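Local structure of malate oxidoreductase (Thermotoga maritima, 1VL6) at residues K194-G199 with E258-G263; D265-V270 with P288-L293. The protein probably catalyses the NAD-dependent oxidative decarboxylation of malate to pyruvate. One frame throughout, in Å; residues are numbered along the deposited sequence.

Contact 1. Residues K194-G199 with E258-G263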
loop_
_atom_site.group_PDB
_atom_site.type_symbol
_atom_site.label_atom_id
_atom_site.label_comp_id
_atom_site.label_asym_id
_atom_site.label_seq_id
_atom_site.Cartn_x
_atom_site.Cartn_y
_atom_site.Cartn_z
ATOM N N LYS A 194 -43.898 -4.752 -25.667
ATOM C CA LYS A 194 -44.373 -5.447 -24.486
ATOM C C LYS A 194 -43.171 -6.079 -23.794
ATOM O O LYS A 194 -42.472 -6.907 -24.408
ATOM C CB LYS A 194 -45.342 -6.531 -24.895
ATOM C CG LYS A 194 -45.903 -7.415 -23.785
ATOM C CD LYS A 194 -46.752 -8.603 -24.327
ATOM C CE LYS A 194 -47.826 -9.051 -23.315
ATOM N NZ LYS A 194 -48.275 -10.470 -23.507
ATOM N N VAL A 195 -42.941 -5.695 -22.539
ATOM C CA VAL A 195 -41.820 -6.158 -21.790
ATOM C C VAL A 195 -42.279 -6.900 -20.561
ATOM O O VAL A 195 -42.982 -6.330 -19.737
ATOM C CB VAL A 195 -41.002 -4.996 -21.293
ATOM C CG1 VAL A 195 -39.732 -5.526 -20.548
ATOM C CG2 VAL A 195 -40.635 -4.065 -22.446
ATOM N N VAL A 196 -41.879 -8.171 -20.429
ATOM C CA VAL A 196 -42.269 -8.977 -19.298
ATOM C C VAL A 196 -41.140 -8.948 -18.294
ATOM O O VAL A 196 -40.044 -9.351 -18.631
ATOM C CB VAL A 196 -42.536 -10.421 -19.693
ATOM C CG1 VAL A 196 -42.726 -11.266 -18.446
ATOM C CG2 VAL A 196 -43.776 -10.523 -20.509
ATOM N N VAL A 197 -41.406 -8.503 -17.065
ATOM C CA VAL A 197 -40.442 -8.596 -15.996
ATOM C C VAL A 197 -40.872 -9.667 -15.003
ATOM O O VAL A 197 -41.937 -9.555 -14.408
ATOM C CB VAL A 197 -40.326 -7.286 -15.260
ATOM C CG1 VAL A 197 -39.254 -7.389 -14.119
ATOM C CG2 VAL A 197 -39.988 -6.181 -16.214
ATOM N N ASN A 198 -40.033 -10.679 -14.789
ATOM C CA ASN A 198 -40.370 -11.756 -13.874
ATOM C C ASN A 198 -39.475 -11.758 -12.653
ATOM O O ASN A 198 -38.253 -11.850 -12.776
ATOM C CB ASN A 198 -40.223 -13.099 -14.555
ATOM C CG ASN A 198 -40.740 -14.265 -13.689
ATOM O OD1 ASN A 198 -41.931 -14.440 -13.568
ATOM N ND2 ASN A 198 -39.829 -15.064 -13.101
ATOM N N GLY A 199 -40.097 -11.727 -11.472
ATOM C CA GLY A 199 -39.401 -11.729 -10.173
ATOM C C GLY A 199 -39.342 -10.315 -9.643
ATOM O O GLY A 199 -38.405 -9.571 -9.937
ATOM N N GLU A 258 -46.179 -17.939 -18.878
ATOM C CA GLU A 258 -46.344 -18.406 -20.252
ATOM C C GLU A 258 -47.332 -17.549 -21.023
ATOM O O GLU A 258 -47.055 -17.119 -22.130
ATOM C CB GLU A 258 -46.754 -19.872 -20.277
ATOM C CG GLU A 258 -46.707 -20.432 -21.670
ATOM C CD GLU A 258 -47.263 -21.823 -21.766
ATOM O OE1 GLU A 258 -47.505 -22.501 -20.718
ATOM O OE2 GLU A 258 -47.450 -22.230 -22.908
ATOM N N THR A 259 -48.464 -17.280 -20.406
ATOM C CA THR A 259 -49.455 -16.340 -20.915
ATOM C C THR A 259 -48.878 -14.920 -21.149
ATOM O O THR A 259 -49.112 -14.293 -22.196
ATOM C CB THR A 259 -50.570 -16.276 -19.877
ATOM O OG1 THR A 259 -51.332 -17.500 -19.887
ATOM C CG2 THR A 259 -51.567 -15.196 -20.202
ATOM N N ALA A 260 -48.108 -14.432 -20.182
ATOM C CA ALA A 260 -47.469 -13.112 -20.283
ATOM C C ALA A 260 -46.578 -12.984 -21.482
ATOM O O ALA A 260 -46.493 -11.909 -22.073
ATOM C CB ALA A 260 -46.678 -12.792 -19.035
ATOM N N LEU A 261 -45.911 -14.075 -21.842
ATOM C CA LEU A 261 -44.920 -14.012 -22.880
ATOM C C LEU A 261 -45.510 -14.025 -24.275
ATOM O O LEU A 261 -44.797 -13.739 -25.209
ATOM C CB LEU A 261 -43.940 -15.145 -22.716
ATOM C CG LEU A 261 -43.067 -15.056 -21.474
ATOM C CD1 LEU A 261 -42.499 -16.395 -21.191
ATOM C CD2 LEU A 261 -41.908 -14.060 -21.660
ATOM N N GLU A 262 -46.789 -14.341 -24.436
ATOM C CA GLU A 262 -47.377 -14.363 -25.765
ATOM C C GLU A 262 -47.208 -12.989 -26.376
ATOM O O GLU A 262 -47.698 -12.001 -25.832
ATOM C CB GLU A 262 -48.835 -14.715 -25.719
ATOM C CG GLU A 262 -49.103 -16.177 -25.476
ATOM C CD GLU A 262 -50.557 -16.429 -25.070
ATOM O OE1 GLU A 262 -51.454 -15.751 -25.636
ATOM O OE2 GLU A 262 -50.801 -17.292 -24.183
ATOM N N GLY A 263 -46.460 -12.925 -27.479
ATOM C CA GLY A 263 -46.269 -11.692 -28.193
ATOM C C GLY A 263 -45.303 -10.735 -27.550
ATOM O O GLY A 263 -45.028 -9.688 -28.094
#
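Lys194 reaches from the first residue of 194-199 to the last turn of the helix in 258-263 and there puts its ammonium group between two backbone carbonyls. The grip is on main-chain oxygens: NZ of Lys194 donates to O of Ala260 at 2.7 Å, and the same NZ donates to O of Glu262 at 2.8 Å. At Glu262 the nitrogen is tilted 19° from the carbonyl plane, whereas at Ala260 it stands well above the plane of the Ala260 carbonyl, 42° out of it. The side chain gets there by being stretched throughout, CG anti to the backbone N (chi1 177°) and the bonds beyond it extended as well. A lysine suits the place because its long chain can span the gap and its charge probably complements carbonyls gathered at the C-terminal end of a helix, the negative end of its dipole.

In the Rossmann-type NAD-binding domain of malic enzymes, 194-198 is the strand that runs into what is probably the glycine-rich loop of this fold, starting at Gly199, and the helix 257-261 packs on one face of its sheet. The close-packed part lies on that face. Val196 turns its CG2 methyl to the helix, 4.0 Å from CB of Ala260, and the same CG2 lies 4.2 Å from CD2 of Leu261. Alanine's short side chain lets the helix come near the strand, while Leu261, whose CB points away, brings its end back to the valine and also touches Phe267 and Trp280. Packing is looser toward Glu262 and Gly263. Glu262 is exposed and its carboxylate does not pair with the lysine: OE1 of Glu262 is 6.5 Å from NZ of Lys194. Gly263, just beyond the helix, takes a positive phi that a glycine adopts easily, beside CD of Lys194.

Contact 2. Residues D265-V270 with P288-L293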
loop_
_atom_site.group_PDB
_atom_site.type_symbol
_atom_site.label_atom_id
_atom_site.label_comp_id
_atom_site.label_asym_id
_atom_site.label_seq_id
_atom_site.Cartn_x
_atom_site.Cartn_y
_atom_site.Cartn_z
ATOM N N ASP A 265 -42.056 -8.749 -26.488
ATOM C CA ASP A 265 -40.820 -8.403 -27.164
ATOM C C ASP A 265 -39.589 -8.610 -26.298
ATOM O O ASP A 265 -38.506 -8.893 -26.809
ATOM C CB ASP A 265 -40.883 -6.947 -27.573
ATOM C CG ASP A 265 -42.005 -6.686 -28.528
ATOM O OD1 ASP A 265 -41.776 -6.944 -29.730
ATOM O OD2 ASP A 265 -43.136 -6.266 -28.168
ATOM N N PHE A 266 -39.744 -8.437 -24.986
ATOM C CA PHE A 266 -38.634 -8.652 -24.064
ATOM C C PHE A 266 -39.104 -9.460 -22.885
ATOM O O PHE A 266 -40.278 -9.355 -22.458
ATOM C CB PHE A 266 -38.099 -7.334 -23.550
ATOM C CG PHE A 266 -37.483 -6.464 -24.617
ATOM C CD1 PHE A 266 -38.279 -5.815 -25.541
ATOM C CD2 PHE A 266 -36.123 -6.246 -24.643
ATOM C CE1 PHE A 266 -37.735 -4.991 -26.483
ATOM C CE2 PHE A 266 -35.578 -5.428 -25.588
ATOM C CZ PHE A 266 -36.369 -4.807 -26.518
ATOM N N PHE A 267 -38.205 -10.301 -22.383
ATOM C CA PHE A 267 -38.387 -10.929 -21.103
ATOM C C PHE A 267 -37.220 -10.463 -20.296
ATOM O O PHE A 267 -36.064 -10.586 -20.751
ATOM C CB PHE A 267 -38.379 -12.461 -21.199
ATOM C CG PHE A 267 -38.168 -13.173 -19.865
ATOM C CD1 PHE A 267 -39.242 -13.471 -19.039
ATOM C CD2 PHE A 267 -36.913 -13.499 -19.436
ATOM C CE1 PHE A 267 -39.054 -14.092 -17.841
ATOM C CE2 PHE A 267 -36.727 -14.107 -18.213
ATOM C CZ PHE A 267 -37.795 -14.408 -17.422
ATOM N N ILE A 268 -37.509 -9.936 -19.102
ATOM C CA ILE A 268 -36.477 -9.656 -18.136
ATOM C C ILE A 268 -36.747 -10.408 -16.857
ATOM O O ILE A 268 -37.712 -10.138 -16.124
ATOM C CB ILE A 268 -36.427 -8.203 -17.860
ATOM C CG1 ILE A 268 -36.387 -7.442 -19.202
ATOM C CG2 ILE A 268 -35.214 -7.912 -17.070
ATOM C CD1 ILE A 268 -35.991 -5.992 -19.081
ATOM N N GLY A 269 -35.872 -11.363 -16.588
ATOM C CA GLY A 269 -36.012 -12.219 -15.450
ATOM C C GLY A 269 -34.921 -12.005 -14.451
ATOM O O GLY A 269 -33.721 -12.023 -14.773
ATOM N N VAL A 270 -35.347 -11.844 -13.208
ATOM C CA VAL A 270 -34.450 -11.557 -12.117
ATOM C C VAL A 270 -35.051 -12.416 -11.005
ATOM O O VAL A 270 -35.520 -11.907 -10.012
ATOM C CB VAL A 270 -34.440 -9.978 -12.087
ATOM C CG1 VAL A 270 -35.525 -9.343 -11.275
ATOM C CG2 VAL A 270 -33.124 -9.402 -11.852
ATOM N N PRO A 288 -37.193 -11.688 -30.499
ATOM C CA PRO A 288 -37.345 -11.583 -29.066
ATOM C C PRO A 288 -36.030 -11.486 -28.318
ATOM O O PRO A 288 -35.012 -12.078 -28.723
ATOM C CB PRO A 288 -38.027 -12.886 -28.714
ATOM C CG PRO A 288 -37.602 -13.830 -29.769
ATOM C CD PRO A 288 -37.626 -13.007 -30.990
ATOM N N VAL A 289 -36.073 -10.752 -27.214
ATOM C CA VAL A 289 -34.932 -10.484 -26.408
ATOM C C VAL A 289 -35.183 -11.059 -25.045
ATOM O O VAL A 289 -36.294 -10.867 -24.482
ATOM C CB VAL A 289 -34.685 -8.979 -26.278
ATOM C CG1 VAL A 289 -33.550 -8.696 -25.251
ATOM C CG2 VAL A 289 -34.293 -8.442 -27.592
ATOM N N ILE A 290 -34.167 -11.771 -24.536
ATOM C CA ILE A 290 -34.248 -12.563 -23.304
ATOM C C ILE A 290 -33.071 -12.160 -22.402
ATOM O O ILE A 290 -31.893 -12.477 -22.722
ATOM C CB ILE A 290 -34.089 -14.066 -23.619
ATOM C CG1 ILE A 290 -35.139 -14.559 -24.607
ATOM C CG2 ILE A 290 -34.097 -14.930 -22.330
ATOM C CD1 ILE A 290 -36.485 -14.557 -24.120
ATOM N N PHE A 291 -33.384 -11.427 -21.320
ATOM C CA PHE A 291 -32.418 -11.073 -20.309
ATOM C C PHE A 291 -32.762 -12.084 -19.210
ATOM O O PHE A 291 -33.823 -11.953 -18.544
ATOM C CB PHE A 291 -32.641 -9.643 -19.785
ATOM C CG PHE A 291 -32.222 -8.512 -20.712
ATOM C CD1 PHE A 291 -31.800 -8.712 -22.011
ATOM C CD2 PHE A 291 -32.349 -7.191 -20.271
ATOM C CE1 PHE A 291 -31.452 -7.628 -22.821
ATOM C CE2 PHE A 291 -31.998 -6.101 -21.071
ATOM C CZ PHE A 291 -31.548 -6.324 -22.342
ATOM N N ALA A 292 -31.935 -13.105 -19.042
ATOM C CA ALA A 292 -32.240 -14.112 -18.044
ATOM C C ALA A 292 -31.196 -14.006 -16.987
ATOM O O ALA A 292 -30.158 -14.661 -17.063
ATOM C CB ALA A 292 -32.275 -15.512 -18.662
ATOM N N LEU A 293 -31.495 -13.193 -15.984
ATOM C CA LEU A 293 -30.497 -12.742 -15.014
ATOM C C LEU A 293 -30.593 -13.472 -13.661
ATOM O O LEU A 293 -29.883 -13.153 -12.722
ATOM C CB LEU A 293 -30.620 -11.227 -14.804
ATOM C CG LEU A 293 -30.772 -10.407 -16.092
ATOM C CD1 LEU A 293 -30.902 -8.961 -15.838
ATOM C CD2 LEU A 293 -29.629 -10.659 -16.984
#
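Val289 enters the contact through its backbone, N to O of Asp265 at 3.1 Å, and through its branched side chain, which lies beside the Phe266 ring and points the same way. CB of Val289 is 3.5 Å from CD2 of Phe266, the ring brought there with CG beside its own backbone N (chi1 -65°). Trimming Phe266 to an alanine would probably cost Val289 the ring it packs against and open a gap toward Phe179 on helix 166-186. Val289 O then accepts from Phe267 N at 2.9 Å. On the other face Ile290 sets CD1 4.1 Å from CB of Phe267. Phe291 returns to the Phe266 face, its CD2 4.0 Å from CD1 of Ile268, while its N and O bond Phe267 O and Gly269 N almost straight (172° and 169° at the hydrogens). Ala292 brings its CA to the edge of the Phe267 ring; Gly269 beside it has no side chain, and a CB there would clash with that ring. Leu293 N closes the ladder on Gly269 O at 2.8 Å. The five bonds satisfy the backbone N and O atoms facing each other across this pair, leaving apolar side chains to fill both faces, as expected in a Rossmann-type core.

Contacts 1 and 2 both reach the same sheet, their centres about 9 Å apart, because strand 194-198 is the neighbour of strand 266-269. Two probable hydrogen bonds join them: Val196 O to Ile268 N at 2.6 Å and Asn198 N to Ile268 O at 2.7 Å. Asp265 of contact 2 also holds the backbone N of Lys194 through OD2, while its OD1 pairs with Lys188. Along the chain, helix 257-261 of contact 1 is followed, after a short loop, by strand 266-269. At the far end Val270 packs against Gly199, so these ends of the two strands lie at the glycine-rich turn that probably binds NAD.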